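Local coordinates for protein rhodopsin (Rubrobacter xylanophilus, PDB 6KFQ) that binds retinal as its light-absorbing chromophore and works in the membrane as an exceptionally thermostable proton-pumping rhodopsin, at residues Glu197-Leu200 with Phe201-Asp205; Ile8-Val11 with Gly12-Gly16; Ile133-Ala136 with Ala137-Val141; Ala106-Val109 with Val110-Thr114. One frame throughout, in Å; residues are numbered along the deposited sequence. Where two conformers were deposited one is given.

Contact 1 of 4, residues Glu197-Leu200 with Phe201-Asp205; sequences EVFL and FMVLD. With MPG ([(Z)-octadec-9-enyl] (2R)-2,3-bis(oxidanyl)propanoate), chain Q.
The residue pairs E197 with F201, V198 with M202, F199 with V203 and L200 with L204 are each joined by an i to i+4 backbone hydrogen bond of regular alpha-helix, the last almost straight at 177° at the hydrogen. F199 shows how a helix surface and a lipid can share one aromatic ring. A methyl of V203, CG2, makes a CH-pi contact with one face, 3.9 Å from the centroid of the F199 ring and displaced toward its rim. Over the centre of the opposite face lies C16 of the MPG chain, 3.9 Å above the plane of F199. In one of its two conformers M202 brings its terminal CE obliquely to F199 CD1 at 3.7 Å, a less certain contact. On another side of the helix E197 runs beside F201. With CG anti to N (chi1 173°) and the rest of the chain extended, E197 OE1 arrives at the ring edge, 3.4 Å from F201 CE2, the carboxylate and ring planes being turned 69° apart. The second oxygen, OE2, is hydrogen-bonded to T186 OG1. Around this part of helix 194-218, F199 packs edge-to-face with W5 of helix 2-23, and F201 does so with W75 of helix 70-90. L200 and L204 lean on V181 and C177 of helix 158-184.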
loop_
_atom_site.group_PDB
_atom_site.type_symbol
_atom_site.label_atom_id
_atom_site.label_comp_id
_atom_site.label_asym_id
_atom_site.label_seq_id
_atom_site.Cartn_x
_atom_site.Cartn_y
_atom_site.Cartn_z
ATOM N N GLU A 197 -17.813 -0.917 3.006
ATOM C CA GLU A 197 -16.629 -0.318 2.394
ATOM C C GLU A 197 -15.444 -0.310 3.356
ATOM O O GLU A 197 -14.313 -0.644 2.977
ATOM C CB GLU A 197 -16.941 1.107 1.940
ATOM C CG GLU A 197 -15.728 1.863 1.442
ATOM C CD GLU A 197 -15.997 3.341 1.245
ATOM O OE1 GLU A 197 -15.016 4.084 1.061
ATOM O OE2 GLU A 197 -17.176 3.761 1.294
ATOM N N VAL A 198 -15.681 0.102 4.602
ATOM C CA VAL A 198 -14.583 0.189 5.560
ATOM C C VAL A 198 -14.034 -1.199 5.867
ATOM O O VAL A 198 -12.817 -1.391 5.970
ATOM C CB VAL A 198 -15.049 0.927 6.828
ATOM C CG1 VAL A 198 -14.033 0.783 7.953
ATOM C CG2 VAL A 198 -15.265 2.408 6.500
ATOM N N PHE A 199 -14.921 -2.185 6.020
ATOM C CA PHE A 199 -14.486 -3.568 6.198
ATOM C C PHE A 199 -13.586 -4.017 5.053
ATOM O O PHE A 199 -12.520 -4.601 5.273
ATOM C CB PHE A 199 -15.710 -4.485 6.299
ATOM C CG PHE A 199 -15.366 -5.952 6.292
ATOM C CD1 PHE A 199 -14.837 -6.552 7.420
ATOM C CD2 PHE A 199 -15.562 -6.721 5.153
ATOM C CE1 PHE A 199 -14.509 -7.900 7.420
ATOM C CE2 PHE A 199 -15.244 -8.072 5.148
ATOM C CZ PHE A 199 -14.716 -8.660 6.294
ATOM N N LEU A 200 -14.009 -3.759 3.817
ATOM C CA LEU A 200 -13.248 -4.236 2.672
ATOM C C LEU A 200 -11.854 -3.623 2.645
ATOM O O LEU A 200 -10.859 -4.333 2.454
ATOM C CB LEU A 200 -14.010 -3.931 1.380
ATOM C CG LEU A 200 -15.265 -4.799 1.251
ATOM C CD1 LEU A 200 -16.117 -4.366 0.067
ATOM C CD2 LEU A 200 -14.882 -6.283 1.136
ATOM N N PHE A 201 -11.762 -2.297 2.818
ATOM C CA PHE A 201 -10.444 -1.668 2.850
ATOM C C PHE A 201 -9.611 -2.203 4.010
ATOM O O PHE A 201 -8.384 -2.316 3.891
ATOM C CB PHE A 201 -10.559 -0.141 2.968
ATOM C CG PHE A 201 -10.888 0.570 1.683
ATOM C CD1 PHE A 201 -10.237 0.250 0.488
ATOM C CD2 PHE A 201 -11.827 1.588 1.672
ATOM C CE1 PHE A 201 -10.534 0.930 -0.684
ATOM C CE2 PHE A 201 -12.140 2.267 0.499
ATOM C CZ PHE A 201 -11.493 1.936 -0.683
ATOM N N MET A 202 -10.253 -2.532 5.137
ATOM C CA MET A 202 -9.503 -3.070 6.267
ATOM C C MET A 202 -8.882 -4.416 5.923
ATOM O O MET A 202 -7.711 -4.662 6.239
ATOM C CB MET A 202 -10.404 -3.183 7.503
ATOM C CG MET A 202 -9.713 -3.810 8.721
ATOM S SD MET A 202 -9.877 -5.609 8.750
ATOM C CE MET A 202 -11.635 -5.798 9.010
ATOM N N VAL A 203 -9.642 -5.303 5.271
ATOM C CA VAL A 203 -9.093 -6.602 4.896
ATOM C C VAL A 203 -7.962 -6.419 3.896
ATOM O O VAL A 203 -6.874 -6.992 4.048
ATOM C CB VAL A 203 -10.189 -7.523 4.331
ATOM C CG1 VAL A 203 -9.579 -8.827 3.834
ATOM C CG2 VAL A 203 -11.258 -7.803 5.380
ATOM N N LEU A 204 -8.198 -5.599 2.861
ATOM C CA LEU A 204 -7.151 -5.313 1.890
ATOM C C LEU A 204 -5.915 -4.730 2.563
ATOM O O LEU A 204 -4.787 -5.160 2.293
ATOM C CB LEU A 204 -7.683 -4.346 0.819
ATOM C CG LEU A 204 -8.757 -4.950 -0.087
ATOM C CD1 LEU A 204 -9.365 -3.861 -1.002
ATOM C CD2 LEU A 204 -8.137 -6.055 -0.927
ATOM N N ASP A 205 -6.102 -3.717 3.415
ATOM C CA ASP A 205 -4.952 -3.088 4.065
ATOM C C ASP A 205 -4.129 -4.101 4.855
ATOM O O ASP A 205 -2.897 -4.097 4.788
ATOM C CB ASP A 205 -5.409 -1.974 5.006
ATOM C CG ASP A 205 -5.835 -0.718 4.275
ATOM O OD1 ASP A 205 -5.581 -0.601 3.051
ATOM O OD2 ASP A 205 -6.422 0.159 4.948
HETATM C C7 MPG Q . -24.448 -0.811 10.714
HETATM C C8 MPG Q . -24.458 -1.640 9.466
HETATM C C9 MPG Q . -23.827 -2.991 9.625
HETATM C C10 MPG Q . -22.848 -3.463 8.889
HETATM C C11 MPG Q . -22.251 -4.836 8.953
HETATM C C12 MPG Q . -21.119 -5.036 7.986
HETATM C C13 MPG Q . -20.567 -6.451 7.956
HETATM C C14 MPG Q . -19.418 -6.651 6.997
HETATM C C15 MPG Q . -18.925 -8.079 6.893
HETATM C C16 MPG Q . -18.310 -8.635 8.152
HETATM C C17 MPG Q . -17.795 -10.048 8.025
HETATM C C18 MPG Q . -17.023 -10.542 9.223
#

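Contact 2 of 4, residues Ile8-Val11 with Gly12-Gly16; sequences IGFV and GMLLG
F10 and L14 both carry CG trans to the main-chain nitrogen, with chi1 of 170° and 176°, and these matching torsions send the two side chains out alongside one another. A chi2 of 53° in L14 then brings its CD2 branch to the phenyl ring. There CD2 of L14 lies 3.8 Å from F10 CZ and slightly farther from CE2, approaching the ring obliquely. V11 and L15 form a second i to i+4 pair one residue on. The CG1 branch of V11 meets CD1 of L15 at 4.0 Å, while L15 CG rests 3.3 Å from the carbonyl oxygen V11 O. Beneath both pairs the backbone is continuous alpha-helix: L14 N donates to F10 O at 2.7 Å, and L15 N to V11 O at 2.8 Å. The turns belong to helix 2-23, the first transmembrane helix of the seven-helix microbial rhodopsin fold, and glycines punctuate them at G9, G12 and G16, the last two spaced as in a GxxxG sequence. M13 departs from the F10 and L14 side. CG of M13, beside its backbone N, lies 3.2 Å from the carbonyl oxygen G9 O; a bend at chi2 then leads the end of the chain away from residues 8-11 toward D205 and K209 of helix 194-218. F10 meets Y49 and L50 of helix 32-53, and L14 is touched by an MPG lipid. At the start of the segment I8 touches M202 on helix 194-218.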
loop_
_atom_site.group_PDB
_atom_site.type_symbol
_atom_site.label_atom_id
_atom_site.label_comp_id
_atom_site.label_asym_id
_atom_site.label_seq_id
_atom_site.Cartn_x
_atom_site.Cartn_y
_atom_site.Cartn_z
ATOM N N ILE A 8 -10.264 -3.011 14.544
ATOM C CA ILE A 8 -9.544 -4.194 14.090
ATOM C C ILE A 8 -8.371 -3.788 13.211
ATOM O O ILE A 8 -7.264 -4.323 13.343
ATOM C CB ILE A 8 -10.497 -5.148 13.348
ATOM C CG1 ILE A 8 -11.478 -5.810 14.318
ATOM C CG2 ILE A 8 -9.695 -6.203 12.564
ATOM C CD1 ILE A 8 -12.609 -6.514 13.587
ATOM N N GLY A 9 -8.593 -2.845 12.295
ATOM C CA GLY A 9 -7.491 -2.353 11.486
ATOM C C GLY A 9 -6.353 -1.816 12.330
ATOM O O GLY A 9 -5.181 -2.124 12.089
ATOM N N PHE A 10 -6.684 -1.019 13.346
ATOM C CA PHE A 10 -5.659 -0.490 14.240
ATOM C C PHE A 10 -4.866 -1.610 14.903
ATOM O O PHE A 10 -3.631 -1.637 14.838
ATOM C CB PHE A 10 -6.294 0.394 15.312
ATOM C CG PHE A 10 -5.336 0.776 16.403
ATOM C CD1 PHE A 10 -4.234 1.575 16.119
ATOM C CD2 PHE A 10 -5.517 0.325 17.697
ATOM C CE1 PHE A 10 -3.341 1.928 17.119
ATOM C CE2 PHE A 10 -4.627 0.675 18.705
ATOM C CZ PHE A 10 -3.537 1.471 18.414
ATOM N N VAL A 11 -5.558 -2.529 15.576
ATOM C CA VAL A 11 -4.859 -3.577 16.311
ATOM C C VAL A 11 -4.050 -4.453 15.358
ATOM O O VAL A 11 -2.899 -4.805 15.641
ATOM C CB VAL A 11 -5.865 -4.391 17.148
ATOM C CG1 VAL A 11 -5.170 -5.567 17.821
ATOM C CG2 VAL A 11 -6.512 -3.489 18.190
ATOM N N GLY A 12 -4.615 -4.784 14.201
ATOM C CA GLY A 12 -3.871 -5.576 13.232
ATOM C C GLY A 12 -2.584 -4.902 12.787
ATOM O O GLY A 12 -1.529 -5.538 12.710
ATOM N N MET A 13 -2.662 -3.611 12.464
ATOM C CA MET A 13 -1.463 -2.886 12.049
ATOM C C MET A 13 -0.506 -2.711 13.217
ATOM O O MET A 13 0.718 -2.776 13.045
ATOM C CB MET A 13 -1.838 -1.522 11.477
ATOM C CG MET A 13 -2.684 -1.579 10.221
ATOM S SD MET A 13 -1.768 -2.353 8.878
ATOM C CE MET A 13 -2.953 -2.153 7.545
ATOM N N LEU A 14 -1.048 -2.477 14.412
ATOM C CA LEU A 14 -0.201 -2.344 15.588
ATOM C C LEU A 14 0.564 -3.631 15.842
ATOM O O LEU A 14 1.786 -3.613 16.017
ATOM C CB LEU A 14 -1.053 -1.964 16.805
ATOM C CG LEU A 14 -0.282 -1.893 18.120
ATOM C CD1 LEU A 14 0.920 -0.979 17.966
ATOM C CD2 LEU A 14 -1.196 -1.404 19.233
ATOM N N LEU A 15 -0.141 -4.765 15.858
ATOM C CA LEU A 15 0.527 -6.038 16.104
ATOM C C LEU A 15 1.551 -6.338 15.021
ATOM O O LEU A 15 2.643 -6.843 15.305
ATOM C CB LEU A 15 -0.496 -7.166 16.186
ATOM C CG LEU A 15 -1.439 -7.178 17.390
ATOM C CD1 LEU A 15 -2.343 -8.390 17.299
ATOM C CD2 LEU A 15 -0.647 -7.196 18.698
ATOM N N GLY A 16 1.212 -6.043 13.770
ATOM C CA GLY A 16 2.188 -6.204 12.705
ATOM C C GLY A 16 3.415 -5.338 12.906
ATOM O O GLY A 16 4.547 -5.794 12.717
#

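Contact 3 of 4, residues Ile133-Ala136 with Ala137-Val141; sequences ISTA and AFIGV. With RET (retinal), chain R.
T135 and I139 meet loosely one helical turn apart, with S134, T135 and F138 turned to the cyclohexene ring end of retinal. Closest is S134, whose OG lies 3.1 Å from retinal C3; T135 OG1 is 3.7 Å from retinal C4. F138 follows with CB 3.6 Å from the ring methyl C18, and a polyene methyl, C19, lies over one face of its phenyl group. A chi1 of -177° sets the F138 ring away from residues 133-136, along the chromophore. Behind this shell the side chains are steadied by carbonyl groups. S134 OG is hydrogen-bonded to M111 O of helix 98-120, and T135 OG1 to F131 O a turn earlier in its own helix. The CG2 methyl of T135 meets CD1 of I139 at 4.2 Å, a loose apolar contact; I139 CG1 sits closer, 3.2 Å from T135 O. Farther back, regular alpha-helical bonds fix the spacing of helix 124-153, such as F138 N to S134 O at 2.9 Å. W175 and I176 of helix 158-184 touch F138. Both hydroxyls therefore have carbonyl partners while their oxygens lie beside ring carbons of retinal. Such dipoles at the ring end of the polyene may tune its absorption, as hydroxyl residues in this region do in related rhodopsins, whereas F138 offers the methyl groups a purely apolar surface.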
loop_
_atom_site.group_PDB
_atom_site.type_symbol
_atom_site.label_atom_id
_atom_site.label_comp_id
_atom_site.label_asym_id
_atom_site.label_seq_id
_atom_site.Cartn_x
_atom_site.Cartn_y
_atom_site.Cartn_z
ATOM N N ILE A 133 -8.411 9.697 -14.138
ATOM C CA ILE A 133 -7.013 10.115 -14.054
ATOM C C ILE A 133 -6.262 9.251 -13.043
ATOM O O ILE A 133 -5.144 8.789 -13.301
ATOM C CB ILE A 133 -6.922 11.614 -13.704
ATOM C CG1 ILE A 133 -7.554 12.454 -14.813
ATOM C CG2 ILE A 133 -5.479 12.030 -13.520
ATOM C CD1 ILE A 133 -7.832 13.888 -14.418
ATOM N N SER A 134 -6.877 8.995 -11.894
ATOM C CA SER A 134 -6.222 8.171 -10.878
ATOM C C SER A 134 -5.962 6.756 -11.398
ATOM O O SER A 134 -4.860 6.214 -11.245
ATOM C CB SER A 134 -7.075 8.145 -9.609
ATOM O OG SER A 134 -6.418 7.396 -8.596
ATOM N N THR A 135 -6.960 6.154 -12.042
ATOM C CA THR A 135 -6.782 4.824 -12.611
ATOM C C THR A 135 -5.712 4.812 -13.704
ATOM O O THR A 135 -4.951 3.842 -13.821
ATOM C CB THR A 135 -8.120 4.321 -13.147
ATOM O OG1 THR A 135 -9.062 4.285 -12.071
ATOM C CG2 THR A 135 -7.992 2.930 -13.740
ATOM N N ALA A 136 -5.609 5.889 -14.482
ATOM C CA ALA A 136 -4.540 5.988 -15.475
ATOM C C ALA A 136 -3.170 5.902 -14.813
ATOM O O ALA A 136 -2.288 5.176 -15.282
ATOM C CB ALA A 136 -4.669 7.295 -16.262
ATOM N N ALA A 137 -2.969 6.658 -13.728
ATOM C CA ALA A 137 -1.705 6.582 -12.999
ATOM C C ALA A 137 -1.487 5.189 -12.431
ATOM O O ALA A 137 -0.369 4.667 -12.454
ATOM C CB ALA A 137 -1.671 7.615 -11.872
ATOM N N PHE A 138 -2.552 4.573 -11.923
ATOM C CA PHE A 138 -2.467 3.201 -11.426
ATOM C C PHE A 138 -1.974 2.259 -12.514
ATOM O O PHE A 138 -1.088 1.432 -12.281
ATOM C CB PHE A 138 -3.843 2.775 -10.912
ATOM C CG PHE A 138 -3.884 1.388 -10.312
ATOM C CD1 PHE A 138 -4.987 0.585 -10.498
ATOM C CD2 PHE A 138 -2.815 0.893 -9.572
ATOM C CE1 PHE A 138 -5.046 -0.690 -9.938
ATOM C CE2 PHE A 138 -2.868 -0.376 -9.015
ATOM C CZ PHE A 138 -3.972 -1.168 -9.202
ATOM N N ILE A 139 -2.510 2.392 -13.725
ATOM C CA ILE A 139 -2.049 1.537 -14.810
ATOM C C ILE A 139 -0.573 1.789 -15.089
ATOM O O ILE A 139 0.189 0.853 -15.357
ATOM C CB ILE A 139 -2.932 1.750 -16.046
ATOM C CG1 ILE A 139 -4.370 1.364 -15.702
ATOM C CG2 ILE A 139 -2.387 0.962 -17.248
ATOM C CD1 ILE A 139 -5.358 1.778 -16.755
ATOM N N GLY A 140 -0.136 3.048 -14.981
ATOM C CA GLY A 140 1.291 3.334 -15.060
ATOM C C GLY A 140 2.101 2.562 -14.028
ATOM O O GLY A 140 3.135 1.977 -14.350
ATOM N N VAL A 141 1.647 2.565 -12.771
ATOM C CA VAL A 141 2.345 1.825 -11.710
ATOM C C VAL A 141 2.451 0.349 -12.065
ATOM O O VAL A 141 3.530 -0.248 -11.992
ATOM C CB VAL A 141 1.632 2.014 -10.359
ATOM C CG1 VAL A 141 2.218 1.045 -9.289
ATOM C CG2 VAL A 141 1.699 3.464 -9.920
HETATM C C1 RET R . -8.166 4.778 -5.518
HETATM C C2 RET R . -9.348 5.511 -6.169
HETATM C C3 RET R . -9.070 6.072 -7.548
HETATM C C4 RET R . -8.578 4.994 -8.493
HETATM C C5 RET R . -7.580 4.041 -7.872
HETATM C C6 RET R . -7.325 4.002 -6.552
HETATM C C7 RET R . -6.351 3.049 -6.038
HETATM C C8 RET R . -5.829 2.901 -4.790
HETATM C C9 RET R . -4.868 1.936 -4.306
HETATM C C10 RET R . -4.645 1.859 -2.981
HETATM C C11 RET R . -3.739 0.986 -2.291
HETATM C C12 RET R . -3.607 1.057 -0.971
HETATM C C13 RET R . -2.730 0.266 -0.139
HETATM C C14 RET R . -2.646 0.563 1.180
HETATM C C15 RET R . -1.819 -0.065 2.170
HETATM C C16 RET R . -7.310 5.832 -4.802
HETATM C C17 RET R . -8.802 3.851 -4.465
HETATM C C18 RET R . -6.783 3.293 -8.907
HETATM C C19 RET R . -4.181 1.044 -5.300
HETATM C C20 RET R . -1.927 -0.824 -0.791
#

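Contact 4 of 4, residues Ala106-Val109 with Val110-Thr114; sequences ALDV and VMILT
D108 and M111, V109 and L113 are i to i+3 and i to i+4 contacts within helix 98-120, the fourth transmembrane helix of the rhodopsin fold. The methyl CE of M111 is carried back along the helix by an extended chain that bends only at chi3 (75°), and it crosses the carboxylate of D108 with a distance of 3.4 Å from D108 OD2. I112 runs beside the aspartate, its CG1 4.2 Å from D108 OD1. That oxygen takes part in a hydrogen bond with T79 OG1 of helix 70-90, an Asp-Thr link between the third and fourth helices like the one known in bacteriorhodopsin. V109 and L113 point the same way; the CG1 branch of the valine touches L113 CD1 at 3.6 Å, and an MPG lipid also reaches V109. The main chain keeps alpha-helical bonds throughout, including I112 N to D108 O at 3.0 Å. One carbonyl is doubly used: V110 O receives T114 N at 2.9 Å and also T114 OG1 at 2.6 Å, the two donors coming from opposite faces of its plane. A chi1 of 57° turns the hydroxyl back to that oxygen. The threonine thus meets its donor need inside its own helix, probably polarising the carbonyl further, while the carboxylate of the buried D108 combines a polar tie to the preceding helix with apolar flanks from M111 and I112.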
loop_
_atom_site.group_PDB
_atom_site.type_symbol
_atom_site.label_atom_id
_atom_site.label_comp_id
_atom_site.label_asym_id
_atom_site.label_seq_id
_atom_site.Cartn_x
_atom_site.Cartn_y
_atom_site.Cartn_z
ATOM N N ALA A 106 6.370 8.743 -8.188
ATOM C CA ALA A 106 5.582 9.908 -8.574
ATOM C C ALA A 106 4.228 9.489 -9.142
ATOM O O ALA A 106 3.189 10.057 -8.786
ATOM C CB ALA A 106 6.360 10.756 -9.580
ATOM N N LEU A 107 4.222 8.482 -10.017
ATOM C CA LEU A 107 2.963 7.959 -10.539
ATOM C C LEU A 107 2.051 7.502 -9.410
ATOM O O LEU A 107 0.850 7.794 -9.406
ATOM C CB LEU A 107 3.249 6.791 -11.480
ATOM C CG LEU A 107 2.837 6.817 -12.950
ATOM C CD1 LEU A 107 2.723 8.214 -13.484
ATOM C CD2 LEU A 107 3.847 6.018 -13.750
ATOM N N ASP A 108 2.615 6.783 -8.439
ATOM C CA ASP A 108 1.831 6.278 -7.320
ATOM C C ASP A 108 1.255 7.411 -6.478
ATOM O O ASP A 108 0.102 7.338 -6.034
ATOM C CB ASP A 108 2.706 5.366 -6.472
ATOM C CG ASP A 108 1.973 4.826 -5.279
ATOM O OD1 ASP A 108 1.993 5.490 -4.219
ATOM O OD2 ASP A 108 1.344 3.756 -5.422
ATOM N N VAL A 109 2.040 8.469 -6.248
ATOM C CA VAL A 109 1.547 9.590 -5.453
ATOM C C VAL A 109 0.436 10.322 -6.200
ATOM O O VAL A 109 -0.565 10.737 -5.603
ATOM C CB VAL A 109 2.710 10.528 -5.074
ATOM C CG1 VAL A 109 2.190 11.809 -4.447
ATOM C CG2 VAL A 109 3.653 9.824 -4.111
ATOM N N VAL A 110 0.579 10.465 -7.519
ATOM C CA VAL A 110 -0.480 11.062 -8.328
ATOM C C VAL A 110 -1.755 10.232 -8.232
ATOM O O VAL A 110 -2.863 10.770 -8.093
ATOM C CB VAL A 110 -0.003 11.208 -9.785
ATOM C CG1 VAL A 110 -1.186 11.452 -10.702
ATOM C CG2 VAL A 110 1.010 12.349 -9.890
ATOM N N MET A 111 -1.618 8.909 -8.313
ATOM C CA MET A 111 -2.764 8.018 -8.154
ATOM C C MET A 111 -3.502 8.286 -6.846
ATOM O O MET A 111 -4.726 8.478 -6.832
ATOM C CB MET A 111 -2.284 6.565 -8.221
ATOM C CG MET A 111 -3.367 5.543 -7.983
ATOM S SD MET A 111 -2.728 3.849 -7.832
ATOM C CE MET A 111 -2.006 3.848 -6.181
ATOM N N ILE A 112 -2.769 8.310 -5.730
ATOM C CA ILE A 112 -3.419 8.445 -4.429
ATOM C C ILE A 112 -4.033 9.824 -4.287
ATOM O O ILE A 112 -5.192 9.970 -3.875
ATOM C CB ILE A 112 -2.425 8.171 -3.287
ATOM C CG1 ILE A 112 -1.883 6.743 -3.359
ATOM C CG2 ILE A 112 -3.107 8.457 -1.931
ATOM C CD1 ILE A 112 -2.963 5.694 -3.206
ATOM N N LEU A 113 -3.257 10.864 -4.595
ATOM C CA LEU A 113 -3.732 12.224 -4.379
ATOM C C LEU A 113 -4.895 12.575 -5.304
ATOM O O LEU A 113 -5.788 13.340 -4.917
ATOM C CB LEU A 113 -2.574 13.213 -4.546
ATOM C CG LEU A 113 -1.536 13.107 -3.424
ATOM C CD1 LEU A 113 -0.406 14.089 -3.604
ATOM C CD2 LEU A 113 -2.204 13.288 -2.061
ATOM N N THR A 114 -4.909 12.045 -6.533
ATOM C CA THR A 114 -6.066 12.306 -7.386
ATOM C C THR A 114 -7.268 11.482 -6.944
ATOM O O THR A 114 -8.412 11.867 -7.206
ATOM C CB THR A 114 -5.757 12.031 -8.866
ATOM O OG1 THR A 114 -5.314 10.680 -9.034
ATOM C CG2 THR A 114 -4.687 12.988 -9.402
#

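How the contacts relate
Along the chain the order is contact 2, contact 4, contact 3 and contact 1, on helices 2-23, 98-120, 124-153 and 194-218 of a single seven-helix bundle. Two neighbouring pairs emerge. Contacts 3 and 4 lie on consecutive helices with centres 8 Å apart and pack directly, F138 CD2 standing 3.4 Å from M111 SD. Contacts 1 and 2 join the first and last transmembrane helices, centres 13 Å apart, where D205 O lies 3.4 Å from M13 CE. Contacts 2 and 3 are widest apart, at 29 Å between centres. Retinal runs between the pairs: contact 3 borders its ring end, M111 of contact 4 its polyene near C19, and D205 of contact 1 touches it.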